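Local coordinates for imelysin (Bacteroides ovatus ATCC 8483, PDB 3OYV), which is an imelysin-like, mostly helical outer-membrane protein, possibly a peptidase, that probably binds metal and is implicated in bacterial iron uptake, at residues A21-N26 and S320-E325; N26-V31 and H345-L350; L59-S64 and Q232-V237; S70-V75 and N219-A224. All coordinates share one frame; numbering follows the deposited sequence. Where two conformers were deposited one is given.

Interaction 1: A21-N26 and S320-E325; sequences ASSWHN and SWSDLE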
loop_
_atom_site.group_PDB
_atom_site.type_symbol
_atom_site.label_atom_id
_atom_site.label_comp_id
_atom_site.label_asym_id
_atom_site.label_seq_id
_atom_site.Cartn_x
_atom_site.Cartn_y
_atom_site.Cartn_z
ATOM N N ALA A 21 14.790 19.868 -16.252
ATOM C CA ALA A 21 13.337 19.797 -16.369
ATOM C C ALA A 21 12.898 18.761 -17.395
ATOM O O ALA A 21 11.939 18.041 -17.180
ATOM C CB ALA A 21 12.784 21.164 -16.753
ATOM N N SER A 22 13.592 18.648 -18.534
ATOM C CA SER A 22 13.150 17.718 -19.556
ATOM C C SER A 22 13.270 16.283 -19.074
ATOM O O SER A 22 12.344 15.488 -19.219
ATOM C CB SER A 22 13.961 17.896 -20.838
ATOM O OG SER A 22 13.458 17.032 -21.813
ATOM N N SER A 23 14.395 15.951 -18.458
ATOM C CA SER A 23 14.576 14.612 -17.884
ATOM C C SER A 23 13.532 14.348 -16.794
ATOM O O SER A 23 12.982 13.263 -16.695
ATOM C CB SER A 23 15.976 14.464 -17.282
ATOM O OG SER A 23 16.982 14.504 -18.285
ATOM N N TRP A 24 13.273 15.360 -15.967
ATOM C CA TRP A 24 12.296 15.239 -14.874
ATOM C C TRP A 24 10.910 14.921 -15.445
ATOM O O TRP A 24 10.222 14.001 -14.976
ATOM C CB TRP A 24 12.257 16.534 -14.069
ATOM C CG TRP A 24 11.839 16.405 -12.644
ATOM C CD1 TRP A 24 10.625 16.013 -12.160
ATOM C CD2 TRP A 24 12.651 16.687 -11.514
ATOM N NE1 TRP A 24 10.637 16.040 -10.792
ATOM C CE2 TRP A 24 11.867 16.463 -10.363
ATOM C CE3 TRP A 24 13.971 17.112 -11.356
ATOM C CZ2 TRP A 24 12.364 16.647 -9.080
ATOM C CZ3 TRP A 24 14.442 17.304 -10.101
ATOM C CH2 TRP A 24 13.650 17.046 -8.968
ATOM N N HIS A 25 10.506 15.642 -16.486
ATOM C CA HIS A 25 9.218 15.390 -17.156
ATOM C C HIS A 25 9.149 13.980 -17.696
ATOM O O HIS A 25 8.166 13.245 -17.475
ATOM C CB HIS A 25 8.995 16.372 -18.309
ATOM C CG HIS A 25 8.921 17.817 -17.874
ATOM N ND1 HIS A 25 9.023 18.873 -18.765
ATOM C CD2 HIS A 25 8.829 18.384 -16.647
ATOM C CE1 HIS A 25 8.937 20.018 -18.109
ATOM N NE2 HIS A 25 8.803 19.750 -16.825
ATOM N N ASN A 26 10.158 13.613 -18.482
ATOM C CA ASN A 26 10.162 12.307 -19.103
ATOM C C ASN A 26 10.174 11.153 -18.098
ATOM O O ASN A 26 9.495 10.132 -18.309
ATOM C CB ASN A 26 11.344 12.207 -20.060
ATOM C CG ASN A 26 11.113 13.014 -21.344
ATOM O OD1 ASN A 26 9.978 13.141 -21.796
ATOM N ND2 ASN A 26 12.199 13.526 -21.947
ATOM N N SER A 320 20.271 11.298 -21.867
ATOM C CA SER A 320 19.384 10.384 -22.573
ATOM C C SER A 320 17.930 10.623 -22.186
ATOM O O SER A 320 17.055 10.678 -23.040
ATOM C CB SER A 320 19.752 8.901 -22.339
ATOM O OG SER A 320 19.599 8.559 -20.970
ATOM N N TRP A 321 17.654 10.761 -20.885
ATOM C CA TRP A 321 16.273 11.034 -20.463
ATOM C C TRP A 321 15.846 12.458 -20.833
ATOM O O TRP A 321 14.673 12.709 -21.059
ATOM C CB TRP A 321 16.078 10.763 -18.966
ATOM C CG TRP A 321 15.898 9.321 -18.653
ATOM C CD1 TRP A 321 16.844 8.454 -18.192
ATOM C CD2 TRP A 321 14.706 8.564 -18.844
ATOM N NE1 TRP A 321 16.289 7.206 -18.056
ATOM C CE2 TRP A 321 14.983 7.244 -18.453
ATOM C CE3 TRP A 321 13.417 8.881 -19.289
ATOM C CZ2 TRP A 321 14.021 6.236 -18.518
ATOM C CZ3 TRP A 321 12.464 7.876 -19.351
ATOM C CH2 TRP A 321 12.774 6.575 -18.963
ATOM N N SER A 322 16.812 13.362 -20.948
ATOM C CA SER A 322 16.507 14.744 -21.394
ATOM C C SER A 322 16.070 14.786 -22.843
ATOM O O SER A 322 15.213 15.572 -23.233
ATOM C CB SER A 322 17.730 15.661 -21.216
ATOM O OG SER A 322 17.388 17.019 -21.401
ATOM N N ASP A 323 16.712 13.961 -23.658
ATOM C CA ASP A 323 16.572 13.951 -25.117
ATOM C C ASP A 323 15.489 12.996 -25.632
ATOM O O ASP A 323 15.149 13.005 -26.807
ATOM C CB ASP A 323 17.917 13.522 -25.745
ATOM C CG ASP A 323 19.005 14.564 -25.628
ATOM O OD1 ASP A 323 18.721 15.783 -25.393
ATOM O OD2 ASP A 323 20.183 14.136 -25.811
ATOM N N LEU A 324 14.910 12.178 -24.748
ATOM C CA LEU A 324 13.919 11.192 -25.147
ATOM C C LEU A 324 12.692 11.839 -25.795
ATOM O O LEU A 324 12.183 12.852 -25.294
ATOM C CB LEU A 324 13.466 10.371 -23.926
ATOM C CG LEU A 324 12.366 9.357 -24.135
ATOM C CD1 LEU A 324 12.812 8.184 -25.002
ATOM C CD2 LEU A 324 11.856 8.864 -22.760
ATOM N N GLU A 325 12.225 11.203 -26.868
ATOM C CA GLU A 325 10.965 11.543 -27.528
ATOM C C GLU A 325 10.021 10.344 -27.397
ATOM O O GLU A 325 10.480 9.198 -27.327
ATOM C CB GLU A 325 11.207 11.895 -29.000
ATOM C CG GLU A 325 12.094 13.112 -29.201
ATOM C CD GLU A 325 12.558 13.326 -30.651
ATOM O OE1 GLU A 325 11.858 12.884 -31.588
ATOM O OE2 GLU A 325 13.631 13.948 -30.845
HETATM O O HOH W 1 16.873 17.699 -18.779
HETATM O O HOH W 2 12.808 15.360 -24.684
HETATM O O HOH W 3 9.536 13.898 -24.592
#
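Ser-22 and Asn-26, one helical turn apart, reach the peptide oxygens of two consecutive residues in the last turn of helix 319-323. In the conformer described, Ser-22 OG donates to Ser-322 O at 2.7 Å, lying in the carbonyl plane on a lone pair; the hydroxyl stands anti to its own backbone N (chi1 -177°), which carries it across to that oxygen. Asn-26 ND2 gives a fairly straight bond (163°) to Trp-321 O at 2.8 Å, approaching almost along the C=O axis with the acceptor close to the amide plane. Water extends this pattern. One molecule donates to Ser-322 O and, at 2.7 Å, to Leu-324 O, while another joins Asn-26 OD1 to the same Leu-324 O; Asn-26 OD1 also receives Trp-326 NE1. A third water accepts from Ser-23 N and bonds to Ser-322 OG at 2.8 Å. Between these polar groups the backbones come very near, Ser-23 CA lying 4.0 Å from Ser-322 CA, a closeness that small serine side chains permit. Ser-23 OG is engaged with Ser-318 O. At the flank, Asn-26 CB meets the edge of the Trp-321 indole, 4.0 Å from CE3. Such capture of carbonyls by side chains and water is typical of the C-terminal end of a short helix, here laid at the protein surface against the first turns of a long one.

Interaction 2: N26-V31 and H345-L350; sequences NYMRNV and HTLEFL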
loop_
_atom_site.group_PDB
_atom_site.type_symbol
_atom_site.label_atom_id
_atom_site.label_comp_id
_atom_site.label_asym_id
_atom_site.label_seq_id
_atom_site.Cartn_x
_atom_site.Cartn_y
_atom_site.Cartn_z
ATOM N N ASN A 26 10.158 13.613 -18.482
ATOM C CA ASN A 26 10.162 12.307 -19.103
ATOM C C ASN A 26 10.174 11.153 -18.098
ATOM O O ASN A 26 9.495 10.132 -18.309
ATOM C CB ASN A 26 11.344 12.207 -20.060
ATOM C CG ASN A 26 11.113 13.014 -21.344
ATOM O OD1 ASN A 26 9.978 13.141 -21.796
ATOM N ND2 ASN A 26 12.199 13.526 -21.947
ATOM N N TYR A 27 10.967 11.293 -17.044
ATOM C CA TYR A 27 11.063 10.196 -16.077
ATOM C C TYR A 27 9.802 10.101 -15.220
ATOM O O TYR A 27 9.334 9.008 -14.928
ATOM C CB TYR A 27 12.330 10.237 -15.234
ATOM C CG TYR A 27 12.607 8.874 -14.657
ATOM C CD1 TYR A 27 12.829 7.779 -15.496
ATOM C CD2 TYR A 27 12.617 8.674 -13.289
ATOM C CE1 TYR A 27 13.071 6.539 -14.989
ATOM C CE2 TYR A 27 12.869 7.413 -12.765
ATOM C CZ TYR A 27 13.101 6.345 -13.626
ATOM O OH TYR A 27 13.368 5.076 -13.136
HETATM N N MSE A 28 9.243 11.247 -14.825
HETATM C CA MSE A 28 7.942 11.244 -14.120
HETATM C C MSE A 28 6.909 10.521 -14.962
HETATM O O MSE A 28 6.155 9.700 -14.443
HETATM C CB MSE A 28 7.422 12.642 -13.809
HETATM C CG MSE A 28 7.969 13.283 -12.587
HETATM SE SE MSE A 28 6.926 14.800 -12.075
HETATM C CE MSE A 28 7.110 15.822 -13.702
ATOM N N ARG A 29 6.845 10.884 -16.246
ATOM C CA ARG A 29 5.912 10.218 -17.144
ATOM C C ARG A 29 6.151 8.708 -17.178
ATOM O O ARG A 29 5.214 7.918 -17.140
ATOM C CB ARG A 29 5.959 10.786 -18.579
ATOM C CG ARG A 29 5.097 10.088 -19.552
ATOM C CD ARG A 29 5.067 10.830 -20.849
ATOM N NE ARG A 29 4.415 9.978 -21.842
ATOM C CZ ARG A 29 4.136 10.327 -23.094
ATOM N NH1 ARG A 29 4.505 11.493 -23.548
ATOM N NH2 ARG A 29 3.523 9.468 -23.908
ATOM N N ASN A 30 7.417 8.315 -17.285
ATOM C CA ASN A 30 7.749 6.908 -17.334
ATOM C C ASN A 30 7.250 6.168 -16.085
ATOM O O ASN A 30 6.626 5.114 -16.174
ATOM C CB ASN A 30 9.258 6.713 -17.479
ATOM C CG ASN A 30 9.604 5.286 -17.899
ATOM O OD1 ASN A 30 9.298 4.874 -19.013
ATOM N ND2 ASN A 30 10.194 4.502 -16.978
ATOM N N VAL A 31 7.539 6.740 -14.918
ATOM C CA VAL A 31 7.164 6.081 -13.665
ATOM C C VAL A 31 5.635 6.034 -13.499
ATOM O O VAL A 31 5.079 5.008 -13.083
ATOM C CB VAL A 31 7.862 6.760 -12.491
ATOM C CG1 VAL A 31 7.371 6.210 -11.142
ATOM C CG2 VAL A 31 9.396 6.616 -12.597
ATOM N N HIS A 345 6.876 5.395 -4.600
ATOM C CA HIS A 345 7.815 6.199 -3.868
ATOM C C HIS A 345 8.816 6.944 -4.761
ATOM O O HIS A 345 9.334 7.969 -4.375
ATOM C CB HIS A 345 8.487 5.397 -2.777
ATOM C CG HIS A 345 7.514 4.930 -1.749
ATOM N ND1 HIS A 345 6.796 5.805 -0.953
ATOM C CD2 HIS A 345 7.134 3.688 -1.395
ATOM C CE1 HIS A 345 6.009 5.105 -0.152
ATOM N NE2 HIS A 345 6.179 3.819 -0.420
ATOM N N THR A 346 9.070 6.430 -5.949
ATOM C CA THR A 346 9.859 7.181 -6.936
ATOM C C THR A 346 9.077 8.388 -7.418
ATOM O O THR A 346 9.616 9.480 -7.495
ATOM C CB THR A 346 10.332 6.293 -8.110
ATOM O OG1 THR A 346 11.224 5.310 -7.596
ATOM C CG2 THR A 346 11.081 7.152 -9.119
ATOM N N LEU A 347 7.791 8.205 -7.719
ATOM C CA LEU A 347 6.987 9.376 -8.062
ATOM C C LEU A 347 6.906 10.348 -6.912
ATOM O O LEU A 347 6.968 11.543 -7.121
ATOM C CB LEU A 347 5.625 8.933 -8.519
ATOM C CG LEU A 347 4.808 9.941 -9.281
ATOM C CD1 LEU A 347 5.595 10.663 -10.379
ATOM C CD2 LEU A 347 3.568 9.179 -9.870
ATOM N N GLU A 348 6.780 9.810 -5.703
ATOM C CA GLU A 348 6.786 10.663 -4.520
ATOM C C GLU A 348 8.054 11.541 -4.449
ATOM O O GLU A 348 7.988 12.749 -4.187
ATOM C CB GLU A 348 6.662 9.782 -3.253
ATOM C CG GLU A 348 6.382 10.528 -1.957
ATOM C CD GLU A 348 6.642 9.655 -0.728
ATOM O OE1 GLU A 348 7.150 8.534 -0.878
ATOM O OE2 GLU A 348 6.378 10.151 0.384
ATOM N N PHE A 349 9.204 10.901 -4.678
ATOM C CA PHE A 349 10.501 11.624 -4.683
ATOM C C PHE A 349 10.499 12.773 -5.692
ATOM O O PHE A 349 11.035 13.841 -5.435
ATOM C CB PHE A 349 11.586 10.605 -5.038
ATOM C CG PHE A 349 12.992 11.160 -5.133
ATOM C CD1 PHE A 349 13.440 11.784 -6.273
ATOM C CD2 PHE A 349 13.907 10.920 -4.132
ATOM C CE1 PHE A 349 14.734 12.259 -6.341
ATOM C CE2 PHE A 349 15.212 11.374 -4.227
ATOM C CZ PHE A 349 15.605 12.056 -5.317
ATOM N N LEU A 350 9.900 12.510 -6.843
ATOM C CA LEU A 350 9.839 13.451 -7.966
ATOM C C LEU A 350 8.848 14.582 -7.767
ATOM O O LEU A 350 8.959 15.617 -8.431
ATOM C CB LEU A 350 9.558 12.675 -9.265
ATOM C CG LEU A 350 10.652 11.695 -9.746
ATOM C CD1 LEU A 350 10.119 10.791 -10.884
ATOM C CD2 LEU A 350 11.961 12.432 -10.134
#
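Tyr-27, Met-28 and Val-31 of helix 21-47 pack against Thr-346, Leu-347 and Leu-350 of helix 343-351 in a buried, nearly antiparallel helix pair; the axes of the two short segments approach to 9.8 Å and cross at -152°. The second helix carries the GxHxxE signature of the imelysin family, and the packing uses Thr-346 and Leu-347, the residues between the motif's His-345 and Glu-348, together with Leu-350. His-345 points its CB away from helix 21-47, and its ND1 donates to Glu-348 OE1 at 2.8 Å, in the ring plane and nearly straight. An unidentified molecule, probably from the crystallisation liquor, hydrogen-bonds to His-345 NE2, and Ser-118 OG to Glu-348 OE2. On the packed side, Met-28, a selenomethionine, and Leu-350 slide past each other in opposite directions, with Leu-347 CD1 also near Met-28 CG, at 4.2 Å. Tyr-27 CG is anti to the backbone N (chi1 -159°), its side chain crossing those of Thr-346 and Leu-350 at about a right angle: CE2 meets Thr-346 CG2, and CD2 meets Leu-350 CD1, each at 4.1 Å. Beyond the ring, Tyr-27 OH is held by Val-341 O, and Thr-346 OG1 by Arg-342 O, leaving the threonine methyl for the interface. Val-31 spreads its two methyls, CG1 against the backbone and CB of Leu-347, CG2 at 3.9 Å from Thr-346 CG2. Met-28 CG lies 3.7 Å from both CB and CD1 of Leu-350.

Interaction 3: L59-S64 and Q232-V237; sequences LFKAHS and QYVDAV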
loop_
_atom_site.group_PDB
_atom_site.type_symbol
_atom_site.label_atom_id
_atom_site.label_comp_id
_atom_site.label_asym_id
_atom_site.label_seq_id
_atom_site.Cartn_x
_atom_site.Cartn_y
_atom_site.Cartn_z
ATOM N N LEU A 59 -11.996 -17.336 -9.061
ATOM C CA LEU A 59 -11.166 -18.417 -8.538
ATOM C C LEU A 59 -11.221 -18.478 -6.998
ATOM O O LEU A 59 -11.466 -19.538 -6.409
ATOM C CB LEU A 59 -9.721 -18.222 -9.048
ATOM C CG LEU A 59 -8.657 -19.224 -8.639
ATOM C CD1 LEU A 59 -7.480 -19.110 -9.609
ATOM C CD2 LEU A 59 -8.175 -19.041 -7.234
ATOM N N PHE A 60 -11.009 -17.338 -6.360
ATOM C CA PHE A 60 -10.967 -17.288 -4.918
ATOM C C PHE A 60 -12.332 -17.590 -4.311
ATOM O O PHE A 60 -12.411 -18.304 -3.314
ATOM C CB PHE A 60 -10.440 -15.938 -4.463
ATOM C CG PHE A 60 -9.884 -15.928 -3.052
ATOM C CD1 PHE A 60 -8.703 -16.600 -2.737
ATOM C CD2 PHE A 60 -10.542 -15.251 -2.046
ATOM C CE1 PHE A 60 -8.190 -16.560 -1.432
ATOM C CE2 PHE A 60 -10.043 -15.223 -0.778
ATOM C CZ PHE A 60 -8.871 -15.858 -0.454
ATOM N N LYS A 61 -13.400 -17.036 -4.881
ATOM C CA LYS A 61 -14.739 -17.323 -4.374
ATOM C C LYS A 61 -15.173 -18.769 -4.565
ATOM O O LYS A 61 -15.983 -19.282 -3.785
ATOM C CB LYS A 61 -15.794 -16.403 -5.011
ATOM C CG LYS A 61 -15.577 -14.971 -4.601
ATOM C CD LYS A 61 -16.636 -14.012 -5.163
ATOM C CE LYS A 61 -16.447 -13.785 -6.664
ATOM N NZ LYS A 61 -17.531 -12.943 -7.238
ATOM N N ALA A 62 -14.689 -19.410 -5.618
ATOM C CA ALA A 62 -15.052 -20.804 -5.882
ATOM C C ALA A 62 -14.279 -21.772 -4.996
ATOM O O ALA A 62 -14.812 -22.803 -4.589
ATOM C CB ALA A 62 -14.807 -21.167 -7.361
ATOM N N HIS A 63 -13.015 -21.451 -4.749
ATOM C CA HIS A 63 -12.096 -22.229 -3.945
ATOM C C HIS A 63 -12.276 -23.737 -4.118
ATOM O O HIS A 63 -12.578 -24.463 -3.170
ATOM C CB HIS A 63 -12.117 -21.782 -2.479
ATOM C CG HIS A 63 -13.486 -21.674 -1.871
ATOM N ND1 HIS A 63 -14.245 -22.777 -1.533
ATOM C CD2 HIS A 63 -14.223 -20.586 -1.527
ATOM C CE1 HIS A 63 -15.392 -22.368 -1.014
ATOM N NE2 HIS A 63 -15.413 -21.046 -1.015
ATOM N N SER A 64 -12.057 -24.200 -5.347
ATOM C CA SER A 64 -12.385 -25.578 -5.703
ATOM C C SER A 64 -11.179 -26.471 -5.934
ATOM O O SER A 64 -11.336 -27.619 -6.368
ATOM C CB SER A 64 -13.231 -25.557 -6.959
ATOM O OG SER A 64 -12.507 -24.961 -8.016
ATOM N N GLN A 232 -18.315 -11.893 0.031
ATOM C CA GLN A 232 -18.423 -10.476 0.407
ATOM C C GLN A 232 -17.069 -9.775 0.423
ATOM O O GLN A 232 -16.927 -8.623 -0.012
ATOM C CB GLN A 232 -19.149 -10.285 1.742
ATOM C CG GLN A 232 -19.246 -8.894 2.291
ATOM C CD GLN A 232 -20.104 -7.961 1.496
ATOM O OE1 GLN A 232 -20.869 -8.360 0.614
ATOM N NE2 GLN A 232 -20.016 -6.700 1.834
ATOM N N TYR A 233 -16.068 -10.462 0.973
ATOM C CA TYR A 233 -14.720 -9.904 1.038
ATOM C C TYR A 233 -14.185 -9.575 -0.351
ATOM O O TYR A 233 -13.655 -8.502 -0.611
ATOM C CB TYR A 233 -13.829 -10.903 1.749
ATOM C CG TYR A 233 -12.335 -10.680 1.746
ATOM C CD1 TYR A 233 -11.700 -9.920 2.712
ATOM C CD2 TYR A 233 -11.558 -11.317 0.792
ATOM C CE1 TYR A 233 -10.310 -9.766 2.712
ATOM C CE2 TYR A 233 -10.173 -11.223 0.796
ATOM C CZ TYR A 233 -9.566 -10.457 1.777
ATOM O OH TYR A 233 -8.188 -10.388 1.811
ATOM N N VAL A 234 -14.354 -10.508 -1.262
ATOM C CA VAL A 234 -13.858 -10.305 -2.631
ATOM C C VAL A 234 -14.664 -9.212 -3.327
ATOM O O VAL A 234 -14.094 -8.284 -3.931
ATOM C CB VAL A 234 -13.910 -11.610 -3.433
ATOM C CG1 VAL A 234 -13.668 -11.375 -4.935
ATOM C CG2 VAL A 234 -12.899 -12.652 -2.863
ATOM N N ASP A 235 -15.988 -9.284 -3.240
ATOM C CA ASP A 235 -16.841 -8.411 -4.053
ATOM C C ASP A 235 -16.976 -7.008 -3.503
ATOM O O ASP A 235 -17.191 -6.097 -4.301
ATOM C CB ASP A 235 -18.249 -9.042 -4.238
ATOM C CG ASP A 235 -18.264 -10.250 -5.147
ATOM O OD1 ASP A 235 -17.283 -10.454 -5.883
ATOM O OD2 ASP A 235 -19.290 -10.973 -5.108
ATOM N N ALA A 236 -16.876 -6.821 -2.172
ATOM C CA ALA A 236 -17.035 -5.533 -1.522
ATOM C C ALA A 236 -15.733 -4.885 -1.081
ATOM O O ALA A 236 -15.658 -3.675 -0.966
ATOM C CB ALA A 236 -18.025 -5.635 -0.336
ATOM N N VAL A 237 -14.718 -5.681 -0.794
ATOM C CA VAL A 237 -13.456 -5.137 -0.312
ATOM C C VAL A 237 -12.370 -5.165 -1.380
ATOM O O VAL A 237 -11.867 -4.103 -1.788
ATOM C CB VAL A 237 -12.993 -5.788 1.009
ATOM C CG1 VAL A 237 -11.643 -5.183 1.481
ATOM C CG2 VAL A 237 -14.071 -5.588 2.096
#
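Lys-61 and Asp-235 form a salt bridge between segments 59-64 and 232-237. Lys-61 NZ bonds to Asp-235 OD1 at 2.8 Å on its syn lone pair, the side facing OD2, which itself stays 3.4 Å from NZ. The lysine chain is bent at chi3 (-73°), which turns CE aside from an otherwise extended run of carbons, and its side chain crosses the aspartate at about a right angle. This pair lies toward the solvent, where each charge probably offsets the other.

The apolar part lies beneath it and centres on Val-234, whose side chain is shared by two partners. Val-234 CG2 approaches the edge of the Phe-60 ring near its plane, 3.6 Å from CD2, while Val-234 CB and CG2 each touch Lys-61 CG at 3.9 Å. The aliphatic part of the lysine thus covers the valine before its amine reaches the carboxylate. In the mainly helical imelysin fold this is where a short helix packs on the long helix 223-261, at a place where the latter widens into a pi-type turn at 233-237.

Phe-60 CE2 comes within 4.3 Å of Tyr-233 CE2, bringing the two aromatic side chains together across the contact. Tyr-68 meets the Phe-60 ring edge-to-face, and Phe-290 touches both Phe-60 and Tyr-233. Cys-74 of helix 71-102 packs on Phe-60 as well.

Interaction 4: S70-V75 and N219-A224; sequences SALSCV and NINTDA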
loop_
_atom_site.group_PDB
_atom_site.type_symbol
_atom_site.label_atom_id
_atom_site.label_comp_id
_atom_site.label_asym_id
_atom_site.label_seq_id
_atom_site.Cartn_x
_atom_site.Cartn_y
_atom_site.Cartn_z
ATOM N N SER A 70 -11.056 -24.807 0.026
ATOM C CA SER A 70 -12.154 -24.652 0.960
ATOM C C SER A 70 -12.284 -23.192 1.313
ATOM O O SER A 70 -11.330 -22.423 1.164
ATOM C CB SER A 70 -11.894 -25.473 2.239
ATOM O OG SER A 70 -10.816 -24.938 2.982
ATOM N N ALA A 71 -13.439 -22.817 1.843
ATOM C CA ALA A 71 -13.586 -21.465 2.359
ATOM C C ALA A 71 -12.662 -21.236 3.556
ATOM O O ALA A 71 -12.141 -20.140 3.738
ATOM C CB ALA A 71 -15.061 -21.156 2.719
ATOM N N LEU A 72 -12.456 -22.265 4.389
ATOM C CA LEU A 72 -11.513 -22.159 5.490
ATOM C C LEU A 72 -10.129 -21.772 4.995
ATOM O O LEU A 72 -9.501 -20.901 5.581
ATOM C CB LEU A 72 -11.452 -23.454 6.310
ATOM C CG LEU A 72 -10.411 -23.484 7.420
ATOM C CD1 LEU A 72 -10.651 -22.363 8.403
ATOM C CD2 LEU A 72 -10.373 -24.842 8.125
ATOM N N SER A 73 -9.644 -22.418 3.936
ATOM C CA SER A 73 -8.330 -22.091 3.374
ATOM C C SER A 73 -8.254 -20.615 2.951
ATOM O O SER A 73 -7.268 -19.907 3.222
ATOM C CB SER A 73 -8.058 -22.982 2.166
ATOM O OG SER A 73 -6.764 -22.748 1.650
ATOM N N CYS A 74 -9.316 -20.151 2.296
ATOM C CA CYS A 74 -9.387 -18.744 1.911
ATOM C C CYS A 74 -9.304 -17.850 3.141
ATOM O O CYS A 74 -8.565 -16.862 3.166
ATOM C CB CYS A 74 -10.705 -18.418 1.210
ATOM S SG CYS A 74 -10.919 -19.224 -0.364
ATOM N N VAL A 75 -10.064 -18.184 4.191
ATOM C CA VAL A 75 -10.136 -17.328 5.374
ATOM C C VAL A 75 -8.823 -17.325 6.178
ATOM O O VAL A 75 -8.411 -16.294 6.697
ATOM C CB VAL A 75 -11.370 -17.688 6.237
ATOM C CG1 VAL A 75 -11.317 -17.066 7.633
ATOM C CG2 VAL A 75 -12.637 -17.275 5.488
ATOM N N ASN A 219 -17.531 -24.728 15.075
ATOM C CA ASN A 219 -18.629 -24.788 14.112
ATOM C C ASN A 219 -18.771 -23.573 13.191
ATOM O O ASN A 219 -19.851 -23.309 12.675
ATOM C CB ASN A 219 -19.952 -25.128 14.833
ATOM C CG ASN A 219 -19.915 -26.508 15.480
ATOM O OD1 ASN A 219 -19.410 -27.473 14.897
ATOM N ND2 ASN A 219 -20.413 -26.598 16.703
ATOM N N ILE A 220 -17.667 -22.865 12.947
ATOM C CA ILE A 220 -17.669 -21.706 12.058
ATOM C C ILE A 220 -16.670 -21.815 10.924
ATOM O O ILE A 220 -16.316 -20.801 10.338
ATOM C CB ILE A 220 -17.481 -20.378 12.805
ATOM C CG1 ILE A 220 -16.160 -20.335 13.590
ATOM C CG2 ILE A 220 -18.665 -20.136 13.731
ATOM C CD1 ILE A 220 -15.757 -18.929 13.971
ATOM N N ASN A 221 -16.250 -23.022 10.574
ATOM C CA ASN A 221 -15.290 -23.160 9.491
ATOM C C ASN A 221 -15.744 -23.968 8.285
ATOM O O ASN A 221 -14.942 -24.286 7.417
ATOM C CB ASN A 221 -13.940 -23.616 9.999
ATOM C CG ASN A 221 -13.948 -25.017 10.551
ATOM O OD1 ASN A 221 -14.877 -25.820 10.308
ATOM N ND2 ASN A 221 -12.886 -25.345 11.287
ATOM N N THR A 222 -17.035 -24.277 8.235
ATOM C CA THR A 222 -17.631 -24.921 7.090
ATOM C C THR A 222 -17.743 -23.962 5.918
ATOM O O THR A 222 -17.800 -22.755 6.109
ATOM C CB THR A 222 -19.035 -25.460 7.430
ATOM O OG1 THR A 222 -19.876 -24.363 7.810
ATOM C CG2 THR A 222 -18.973 -26.543 8.565
ATOM N N ASP A 223 -17.851 -24.507 4.714
ATOM C CA ASP A 223 -18.201 -23.657 3.564
ATOM C C ASP A 223 -19.558 -22.973 3.767
ATOM O O ASP A 223 -19.760 -21.823 3.353
ATOM C CB ASP A 223 -18.203 -24.458 2.260
ATOM C CG ASP A 223 -16.805 -24.798 1.747
ATOM O OD1 ASP A 223 -15.791 -24.456 2.378
ATOM O OD2 ASP A 223 -16.744 -25.417 0.652
ATOM N N ALA A 224 -20.512 -23.631 4.426
ATOM C CA ALA A 224 -21.804 -22.984 4.636
ATOM C C ALA A 224 -21.655 -21.691 5.438
ATOM O O ALA A 224 -22.302 -20.686 5.163
ATOM C CB ALA A 224 -22.790 -23.933 5.351
HETATM O O HOH W 4 -14.362 -24.529 4.676
#
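Leu-72 lies against Asn-221, its side chain crossing that of the asparagine at a slant, with CD1 3.9 Å from Asn-221 CB and CD2 4.1 Å from Asn-221 ND2. The asparagine CG sits between its own backbone N and carbonyl carbon (chi1 67°), and the amide nitrogen finds its polar partner in Asn-216 OD1, so that the leucine meets a group already fixed from elsewhere. Ile-213 of helix 189-214 packs on the same leucine. Beside this side-chain contact the interface is polar. Asp-223 OD1 accepts the N-H of Ala-71 at 2.9 Å in a nearly straight bond (166°), reached from above the carboxylate plane and not within it. A water gives the same oxygen a second bond, at 2.7 Å; that water also donates to Asn-221 O at 2.8 Å and accepts from Leu-72 N at 3.0 Å, tying two successive N-H groups to one carboxylate, the first directly and the second through solvent. Ala-71 CB lies 3.4 Å from Asp-223 OD1. A carboxylate beside the positive end of helix 71-102 would probably be stabilised in its ionised form. The third N-H of that turn is served from within: Ser-70 OG, the N-cap, accepts from Ser-73 N at 2.9 Å. Thr-222 plays the same part for helix 223-261, its OG1 accepting from Val-225 N. Two N-capped helix starts thus lie side by side, an N-terminal capping arrangement in which Ser-70 and Thr-222 are the N-caps and Asp-223, in the first turn of one helix, takes the first N-H of the other, that of Ala-71.

Starting from the N terminus, helix 21-47 contributes the first partner to both interaction 1 and interaction 2, which share Asn-26. Helices 56-62 and 71-102 then open interactions 3 and 4. The chain returns to close interaction 4 at 219-224, then interaction 3 at 232-237, so 4 is nested within 3, and both lie inside the loops of 1 and 2. Those outer loops close at 320-325 and 345-350 and cross each other. Two clusters result: interactions 1 and 2, with centres 12 Å apart, and interactions 3 and 4, equally close. Interactions 2 and 4 lie on opposite sides of the chain's centre. Helix 223-261 spans the gap, used by both inner contacts and packing on Met-28 farther along.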